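Local coordinates for SnoaL-like domain-containing protein (Burkholderia thailandensis E264, PDB 3EC9) that is of unknown function but adopts the NTF2-like, SnoaL-related fold, whose cone-shaped pocket in relatives commonly binds small molecules, at residues 53-58 with 63-68; 71-76 with 135-140. All blocks are in the same frame, centred on the assembly; numbering follows the deposited sequence. Where two conformers were deposited one is given.

Interaction 1 of 2, residues 53-58 with 63-68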
ATOM      1  N   GLY B  53      10.446   2.514  -9.872  1.00 10.83           N
ATOM      2  CA  GLY B  53      11.774   1.956  -9.950  1.00 11.22           C
ATOM      3  C   GLY B  53      12.344   1.662  -8.573  1.00 11.13           C
ATOM      4  O   GLY B  53      11.750   2.036  -7.549  1.00 11.69           O
ATOM      5  N   THR B  54      13.505   1.007  -8.522  1.00 10.70           N
ATOM      6  CA  THR B  54      14.250   0.776  -7.267  1.00 10.78           C
ATOM      7  C   THR B  54      15.559   1.546  -7.314  1.00 14.55           C
ATOM      8  O   THR B  54      16.350   1.373  -8.246  1.00 17.41           O
ATOM      9  CB  THR B  54      14.486  -0.697  -6.935  1.00 12.64           C
ATOM     10  OG1 THR B  54      13.235  -1.337  -6.782  1.00 12.88           O
ATOM     11  CG2 THR B  54      15.306  -0.874  -5.670  1.00 14.67           C
ATOM     12  N   TYR B  55      15.720   2.430  -6.331  1.00 12.61           N
ATOM     13  CA  TYR B  55      16.834   3.374  -6.252  1.00 10.35           C
ATOM     14  C   TYR B  55      17.745   2.988  -5.127  1.00 12.43           C
ATOM     15  O   TYR B  55      17.290   2.572  -4.063  1.00 13.32           O
ATOM     16  CB  TYR B  55      16.282   4.791  -6.072  1.00  8.91           C
ATOM     17  CG  TYR B  55      15.364   5.147  -7.210  1.00  9.27           C
ATOM     18  CD1 TYR B  55      15.864   5.467  -8.455  1.00 12.36           C
ATOM     19  CD2 TYR B  55      13.976   5.062  -7.092  1.00 10.71           C
ATOM     20  CE1 TYR B  55      15.037   5.706  -9.503  1.00 11.81           C
ATOM     21  CE2 TYR B  55      13.152   5.346  -8.118  1.00 11.06           C
ATOM     22  CZ  TYR B  55      13.677   5.664  -9.342  1.00 10.11           C
ATOM     23  OH  TYR B  55      12.843   5.925 -10.409  1.00 10.41           O
ATOM     24  N   ARG B  56      19.044   3.149  -5.355  1.00 14.53           N
ATOM     25  CA  ARG B  56      20.038   2.449  -4.530  1.00 14.27           C
ATOM     26  C   ARG B  56      21.058   3.401  -3.893  1.00 15.62           C
ATOM     27  O   ARG B  56      22.124   2.966  -3.439  1.00 13.84           O
ATOM     28  CB  ARG B  56      20.711   1.338  -5.345  1.00 16.81           C
ATOM     29  CG  ARG B  56      19.718   0.250  -5.774  1.00 16.04           C
ATOM     30  CD  ARG B  56      20.404  -0.990  -6.248  1.00 25.33           C
ATOM     31  NE  ARG B  56      19.572  -2.149  -5.956  1.00 36.09           N
ATOM     32  CZ  ARG B  56      18.564  -2.571  -6.708  1.00 37.26           C
ATOM     33  NH1 ARG B  56      18.245  -1.942  -7.849  1.00 42.68           N
ATOM     34  NH2 ARG B  56      17.867  -3.642  -6.302  1.00 35.85           N
ATOM     35  N   SER B  57      20.725   4.689  -3.825  1.00 13.64           N
ATOM     36  CA  SER B  57      21.527   5.650  -3.075  1.00 12.97           C
ATOM     37  C   SER B  57      20.656   6.834  -2.780  1.00 12.27           C
ATOM     38  O   SER B  57      19.656   7.068  -3.483  1.00 13.20           O
ATOM     39  CB  SER B  57      22.764   6.154  -3.874  1.00 15.09           C
ATOM     40  OG  SER B  57      22.397   6.870  -5.055  1.00 17.11           O
ATOM     41  N   ALA B  58      21.045   7.578  -1.753  1.00 14.57           N
ATOM     42  CA  ALA B  58      20.388   8.850  -1.454  1.00 12.98           C
ATOM     43  C   ALA B  58      20.380   9.786  -2.678  1.00 13.39           C
ATOM     44  O   ALA B  58      19.352  10.381  -3.006  1.00 11.98           O
ATOM     45  CB  ALA B  58      21.037   9.554  -0.242  1.00 13.20           C
ATOM     46  N   ARG B  63      17.464  12.779  -6.828  1.00 10.52           N
ATOM     47  CA  ARG B  63      17.368  13.177  -8.246  1.00 12.13           C
ATOM     48  C   ARG B  63      16.193  12.548  -8.982  1.00 14.70           C
ATOM     49  O   ARG B  63      15.500  13.213  -9.707  1.00 15.67           O
ATOM     50  CB  ARG B  63      18.656  12.849  -9.002  1.00 14.11           C
ATOM     51  CG  ARG B  63      19.836  13.807  -8.746  1.00 15.08           C
ATOM     52  CD  ARG B  63      21.008  13.536  -9.702  1.00 16.29           C
ATOM     53  NE  ARG B  63      21.447  12.169  -9.542  1.00 15.25           N
ATOM     54  CZ  ARG B  63      21.057  11.135 -10.281  1.00 18.36           C
ATOM     55  NH1 ARG B  63      20.319  11.278 -11.405  1.00 18.59           N
ATOM     56  NH2 ARG B  63      21.463   9.925  -9.900  1.00 21.33           N
ATOM     57  N   ASN B  64      16.003  11.245  -8.843  1.00 13.44           N
ATOM     58  CA  ASN B  64      15.045  10.526  -9.699  1.00 11.62           C
ATOM     59  C   ASN B  64      13.643  10.395  -9.108  1.00 13.45           C
ATOM     60  O   ASN B  64      12.705   9.986  -9.798  1.00 15.73           O
ATOM     61  CB  ASN B  64      15.588   9.145 -10.073  1.00 11.15           C
ATOM     62  CG  ASN B  64      17.011   9.193 -10.699  1.00 11.17           C
ATOM     63  OD1 ASN B  64      17.365  10.151 -11.423  1.00 16.87           O
ATOM     64  ND2 ASN B  64      17.831   8.150 -10.419  1.00 15.65           N
ATOM     65  N   VAL B  65      13.495  10.718  -7.826  1.00 11.97           N
ATOM     66  CA  VAL B  65      12.178  10.711  -7.185  1.00  9.85           C
ATOM     67  C   VAL B  65      11.777  12.134  -6.787  1.00 11.51           C
ATOM     68  O   VAL B  65      10.929  12.728  -7.414  1.00 13.31           O
ATOM     69  CB  VAL B  65      12.100   9.742  -5.989  1.00 11.44           C
ATOM     70  CG1 VAL B  65      10.653   9.694  -5.399  1.00 13.25           C
ATOM     71  CG2 VAL B  65      12.594   8.337  -6.380  1.00 11.25           C
ATOM     72  N   PHE B  66      12.411  12.695  -5.759  1.00 12.94           N
ATOM     73  CA  PHE B  66      11.917  13.954  -5.213  1.00 12.60           C
ATOM     74  C   PHE B  66      12.081  15.127  -6.158  1.00 13.22           C
ATOM     75  O   PHE B  66      11.185  15.916  -6.299  1.00 12.22           O
ATOM     76  CB  PHE B  66      12.575  14.236  -3.880  1.00 11.97           C
ATOM     77  CG  PHE B  66      12.119  13.291  -2.810  1.00 11.34           C
ATOM     78  CD1 PHE B  66      10.887  13.487  -2.187  1.00 17.70           C
ATOM     79  CD2 PHE B  66      12.886  12.200  -2.444  1.00 17.40           C
ATOM     80  CE1 PHE B  66      10.447  12.609  -1.211  1.00 21.96           C
ATOM     81  CE2 PHE B  66      12.448  11.324  -1.463  1.00 15.17           C
ATOM     82  CZ  PHE B  66      11.221  11.532  -0.854  1.00 17.53           C
ATOM     83  N   ARG B  67      13.235  15.237  -6.810  1.00 11.69           N
ATOM     84  CA  ARG B  67      13.427  16.327  -7.781  1.00 11.82           C
ATOM     85  C   ARG B  67      12.376  16.248  -8.900  1.00 14.57           C
ATOM     86  O   ARG B  67      11.816  17.249  -9.295  1.00 13.26           O
ATOM     87  CB  ARG B  67      14.840  16.308  -8.360  1.00 14.32           C
ATOM     88  CG  ARG B  67      15.036  17.325  -9.499  1.00 15.88           C
ATOM     89  CD  ARG B  67      16.455  17.295 -10.078  1.00 15.68           C
ATOM     90  NE  ARG B  67      16.684  16.030 -10.778  1.00 14.85           N
ATOM     91  CZ  ARG B  67      17.738  15.771 -11.532  1.00 14.57           C
ATOM     92  NH1 ARG B  67      18.713  16.637 -11.626  1.00 18.73           N
ATOM     93  NH2 ARG B  67      17.824  14.599 -12.122  1.00 18.16           N
ATOM     94  N   ARG B  68      12.141  15.044  -9.439  1.00 14.53           N
ATOM     95  CA  ARG B  68      11.197  14.861 -10.533  1.00 15.92           C
ATOM     96  C   ARG B  68       9.787  15.240 -10.078  1.00 15.09           C
ATOM     97  O   ARG B  68       9.031  15.881 -10.839  1.00 17.25           O
ATOM     98  CB  ARG B  68      11.266  13.416 -11.049  1.00 16.49           C
ATOM     99  CG  ARG B  68      10.369  13.161 -12.155  1.00 19.86           C
ATOM    100  CD  ARG B  68      10.541  11.758 -12.752  1.00 12.98           C
ATOM    101  NE  ARG B  68       9.399  11.470 -13.610  1.00 16.94           N
ATOM    102  CZ  ARG B  68       9.187  10.327 -14.222  1.00 20.57           C
ATOM    103  NH1 ARG B  68      10.047   9.333 -14.084  1.00 14.39           N
ATOM    104  NH2 ARG B  68       8.143  10.205 -15.018  1.00 23.91           N
TER
HETATM  105  O   HOH W   1      12.149   8.719 -12.117  1.00 16.01           O

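Interaction 2 of 2, residues 71-76 with 135-140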
ATOM      1  N   GLU B  71       9.515  18.940 -10.174  1.00 14.45           N
ATOM      2  CA  GLU B  71       9.507  19.466 -11.547  1.00 12.82           C
ATOM      3  C   GLU B  71       8.168  19.237 -12.256  1.00 16.16           C
ATOM      4  O   GLU B  71       7.769  20.049 -13.099  1.00 16.65           O
ATOM      5  CB  GLU B  71      10.607  18.842 -12.393  1.00 15.75           C
ATOM      6  CG  GLU B  71      11.990  19.224 -11.891  1.00 16.86           C
ATOM      7  CD  GLU B  71      13.113  18.523 -12.606  1.00 14.71           C
ATOM      8  OE1 GLU B  71      12.913  17.396 -13.094  1.00 15.12           O
ATOM      9  OE2 GLU B  71      14.212  19.128 -12.631  1.00 17.85           O
ATOM     10  N   GLU B  72       7.498  18.116 -11.978  1.00 13.32           N
ATOM     11  CA  GLU B  72       6.355  17.686 -12.800  1.00 12.66           C
ATOM     12  C   GLU B  72       4.986  17.992 -12.172  1.00 12.60           C
ATOM     13  O   GLU B  72       3.963  17.940 -12.845  1.00 12.56           O
ATOM     14  CB  GLU B  72       6.501  16.191 -13.147  1.00 12.89           C
ATOM     15  CG  GLU B  72       7.712  15.926 -14.036  1.00 14.53           C
ATOM     16  CD  GLU B  72       7.877  14.477 -14.469  1.00 17.30           C
ATOM     17  OE1 GLU B  72       7.278  13.563 -13.841  1.00 16.29           O
ATOM     18  OE2 GLU B  72       8.565  14.261 -15.499  1.00 21.93           O
ATOM     19  N   TRP B  73       4.994  18.324 -10.888  1.00 12.62           N
ATOM     20  CA  TRP B  73       3.784  18.569 -10.075  1.00 13.81           C
ATOM     21  C   TRP B  73       3.930  19.880  -9.324  1.00 14.62           C
ATOM     22  O   TRP B  73       5.043  20.234  -8.869  1.00 14.83           O
ATOM     23  CB  TRP B  73       3.598  17.454  -9.036  1.00 11.26           C
ATOM     24  CG  TRP B  73       3.449  16.122  -9.625  1.00 12.62           C
ATOM     25  CD1 TRP B  73       4.467  15.278  -9.986  1.00 12.40           C
ATOM     26  CD2 TRP B  73       2.245  15.468  -9.997  1.00  9.63           C
ATOM     27  NE1 TRP B  73       3.976  14.142 -10.508  1.00 14.82           N
ATOM     28  CE2 TRP B  73       2.612  14.185 -10.503  1.00 10.17           C
ATOM     29  CE3 TRP B  73       0.871  15.783  -9.876  1.00 10.32           C
ATOM     30  CZ2 TRP B  73       1.680  13.257 -10.952  1.00 13.68           C
ATOM     31  CZ3 TRP B  73      -0.058  14.843 -10.335  1.00 16.57           C
ATOM     32  CH2 TRP B  73       0.355  13.601 -10.865  1.00 13.01           C
ATOM     33  N   ASP B  74       2.804  20.598  -9.218  1.00 12.74           N
ATOM     34  CA  ASP B  74       2.634  21.724  -8.326  1.00 14.45           C
ATOM     35  C   ASP B  74       2.031  21.236  -7.007  1.00 12.30           C
ATOM     36  O   ASP B  74       0.986  20.575  -6.996  1.00 12.69           O
ATOM     37  CB  ASP B  74       1.676  22.731  -8.949  1.00 16.32           C
ATOM     38  CG  ASP B  74       1.589  24.039  -8.141  1.00 28.18           C
ATOM     39  OD1 ASP B  74       2.487  24.313  -7.306  1.00 42.94           O
ATOM     40  OD2 ASP B  74       0.628  24.816  -8.368  1.00 52.21           O
ATOM     41  N   GLY B  75       2.724  21.497  -5.892  1.00 12.98           N
ATOM     42  CA  GLY B  75       2.161  21.231  -4.593  1.00 13.12           C
ATOM     43  C   GLY B  75       1.994  19.755  -4.252  1.00 12.90           C
ATOM     44  O   GLY B  75       1.047  19.372  -3.534  1.00 15.77           O
ATOM     45  N   TYR B  76       2.901  18.943  -4.783  1.00 12.97           N
ATOM     46  CA  TYR B  76       2.917  17.519  -4.475  1.00 10.73           C
ATOM     47  C   TYR B  76       3.128  17.338  -2.969  1.00 14.68           C
ATOM     48  O   TYR B  76       4.128  17.792  -2.418  1.00 15.01           O
ATOM     49  CB  TYR B  76       4.002  16.729  -5.249  1.00 12.58           C
ATOM     50  CG  TYR B  76       3.638  15.245  -5.232  1.00 14.02           C
ATOM     51  CD1 TYR B  76       3.960  14.414  -4.151  1.00 14.79           C
ATOM     52  CD2 TYR B  76       2.915  14.687  -6.264  1.00 12.64           C
ATOM     53  CE1 TYR B  76       3.557  13.083  -4.127  1.00 14.96           C
ATOM     54  CE2 TYR B  76       2.557  13.365  -6.262  1.00 12.62           C
ATOM     55  CZ  TYR B  76       2.853  12.574  -5.164  1.00 14.22           C
ATOM     56  OH  TYR B  76       2.469  11.243  -5.194  1.00 15.59           O
ATOM     57  N   ALA B 135      -2.298   8.566 -12.349  1.00 12.54           N
ATOM     58  CA  ALA B 135      -2.312   8.503 -13.808  1.00 14.34           C
ATOM     59  C   ALA B 135      -3.462   9.325 -14.444  1.00 15.11           C
ATOM     60  O   ALA B 135      -3.280   9.952 -15.496  1.00 16.92           O
ATOM     61  CB  ALA B 135      -2.349   7.025 -14.272  1.00 14.02           C
ATOM     62  N   GLN B 136      -4.625   9.348 -13.825  1.00 14.77           N
ATOM     63  CA  GLN B 136      -5.767  10.118 -14.343  1.00 16.31           C
ATOM     64  C   GLN B 136      -5.421  11.612 -14.425  1.00 15.25           C
ATOM     65  O   GLN B 136      -5.875  12.332 -15.322  1.00 16.92           O
ATOM     66  CB  GLN B 136      -7.007   9.920 -13.464  1.00 17.13           C
ATOM     67  CG  GLN B 136      -7.719   8.600 -13.608  1.00 19.70           C
ATOM     68  CD  GLN B 136      -8.788   8.338 -12.490  1.00 20.21           C
ATOM     69  OE1 GLN B 136      -8.928   9.090 -11.513  1.00 20.47           O
ATOM     70  NE2 GLN B 136      -9.544   7.287 -12.669  1.00 28.69           N
ATOM     71  N   ALA B 137      -4.664  12.099 -13.453  1.00 11.80           N
ATOM     72  CA  ALA B 137      -4.257  13.501 -13.407  1.00 13.67           C
ATOM     73  C   ALA B 137      -3.287  13.832 -14.562  1.00 14.40           C
ATOM     74  O   ALA B 137      -3.120  14.987 -14.913  1.00 15.62           O
ATOM     75  CB  ALA B 137      -3.630  13.840 -12.056  1.00 14.61           C
HETATM   76  N   MSE B 138      -2.616  12.812 -15.090  0.50 14.93           N
HETATM   77  CA  MSE B 138      -1.602  13.002 -16.113  0.50 14.91           C
HETATM   78  C   MSE B 138      -2.169  12.825 -17.508  0.50 15.57           C
HETATM   79  O   MSE B 138      -1.429  12.890 -18.498  0.50 17.09           O
HETATM   80  CB  MSE B 138      -0.452  12.035 -15.862  0.50 14.57           C
HETATM   81  CG  MSE B 138       0.072  12.130 -14.431  0.50 17.38           C
HETATM   82 SE   MSE B 138       1.342  10.742 -14.064  0.37 13.99          SE
HETATM   83  CE  MSE B 138       2.520  11.081 -15.557  0.50 14.12           C
ATOM     84  N   GLN B 139      -3.476  12.608 -17.596  1.00 18.38           N
ATOM     85  CA  GLN B 139      -4.159  12.475 -18.899  1.00 23.69           C
ATOM     86  C   GLN B 139      -4.601  13.814 -19.424  1.00 24.66           C
ATOM     87  O   GLN B 139      -5.283  14.548 -18.709  1.00 24.44           O
ATOM     88  CB  GLN B 139      -5.427  11.640 -18.776  1.00 23.10           C
ATOM     89  CG  GLN B 139      -5.203  10.226 -18.294  1.00 35.28           C
ATOM     90  CD  GLN B 139      -4.112   9.520 -19.062  1.00 45.93           C
ATOM     91  OE1 GLN B 139      -3.149   9.014 -18.468  1.00 56.93           O
ATOM     92  NE2 GLN B 139      -4.238   9.496 -20.399  1.00 43.94           N
ATOM     93  N   PRO B 140      -4.225  14.150 -20.680  1.00 29.13           N
ATOM     94  CA  PRO B 140      -4.803  15.316 -21.343  1.00 32.62           C
ATOM     95  C   PRO B 140      -6.325  15.251 -21.383  1.00 35.87           C
ATOM     96  O   PRO B 140      -6.986  16.279 -21.206  1.00 41.49           O
ATOM     97  CB  PRO B 140      -4.236  15.236 -22.763  1.00 31.95           C
ATOM     98  CG  PRO B 140      -2.931  14.512 -22.596  1.00 35.38           C
ATOM     99  CD  PRO B 140      -3.198  13.494 -21.521  1.00 29.08           C
ATOM    100  OXT PRO B 140      -6.924  14.186 -21.568  1.00 37.36           O
TER

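Interaction 1 of 2, residues 53-58 with 63-68
Tyr55, the last residue of strand 53-55, meets Asn64 and Val65 of helix 58-72 with its ring. Its CB points toward the helix, and with CG anti to the carbonyl carbon (chi1 -58°) the ring reaches across to the helix side chains. Along one side, CD1 and CE1 run past Asn64, whose CB lies 3.5 Å from CE1 of Tyr55 and whose amide ND2 stands 3.9 Å from CD1 of Tyr55; ring and amide planes are turned 48° apart, so the two are not stacked. Along the other, Val65 brings up one methyl, with CG2 3.6 Å from Tyr55 CD2 and 3.5 Å from Tyr55 CE2. Where the sides rejoin, Tyr55 CZ is near both Asn64 CB (4.0 Å) and Val65 CG2 (4.1 Å). Both neighbours approach obliquely. At the tip, Tyr55 OH is hydrogen-bonded to the carbonyl of Cys51, and a water adds a weak bond to the phenol oxygen. That water also donates to Asn64 O (2.7 Å), accepts from Arg68 NH1 (2.9 Å), and sits at the edge of that guanidinium, in its plane. It thus links the phenol, weakly, to the backbone carbonyl of Asn64 and to Arg68, while Arg68 NE forms a salt bridge with Glu72. Ser57, at the N-cap, bonds through OG to Glu60 N and sets the helix start just after the strand. Val65 also borders a bound acetate, probably from the crystallisation liquor. The arrangement is a tight strand-to-helix connection: an outermost strand of this chain's NTF2-like sheet packs against the helix directly following it.

Interaction 2 of 2, residues 71-76 with 135-140
With chi1 at -60°, the indole of Trp73 swings out from the backbone so that the six-membered ring leads toward Ala137 and Met138, although its CB does not head that way. Met138, a selenomethionine, has CG anti to its carbonyl carbon and an extended chi2, then bends at chi3; its side chain crosses that of Trp73 at about a right angle. The contact is wholly apolar, and no hydrogen bond spans it. Ala137 CB sits at the indole edge, near the ring plane, 4.1 Å from Trp73 CZ3. Met138 comes in obliquely: its CG lies 3.9 Å from Trp73 CH2, and its SE 4.0 Å from Trp73 CZ2. In this conformer, one of two deposited, the selenium stands 5.2 Å from the centroid of the Trp73 six-membered ring, 69° off the ring normal; the Met-aromatic contact this makes is tentative to that extent. Ala137 thus meets the benzo ring near CZ3, and Met138 reaches it near CH2 and CZ2. On one face of the indole lies Tyr76 CD2, 3.7 Å above the plane and offset toward the rim. Just past helix 131-137, Met138 N still bonds to Ala135 O. Trp73 is the first residue to leave helical geometry after helix 58-72, and its ring also meets Tyr100 edge-to-face and Phe107 with the planes steeply inclined. Met138 reaches on to Pro50, and Ala137 O accepts from Thr103 OG1. The end of C-terminal helix 131-137 is therefore packed against the junction of helix 58-72 with strand 73-86, beside strands 89-100 and 106-118.

In the fold
The two contacts follow one another along the chain, their centres 18 Å apart, and use the middle and the C-terminal end of helix 58-72. Interaction 1 joins the middle of the helix to strand 53-55 at one margin of the sheet; interaction 2 joins its exit into strand 73-86, the other margin, to helix 131-137. The first is local and partly buried, mixing apolar contact with a water-mediated polar network. The second closes a separation of 59 residues and is the more buried, although its centre lies farther from the chain centre (about 16 Å against about 10 Å); it lacks cross-segment hydrogen bonds, setting indole against methyl, methylene and selenium within an aromatic cluster.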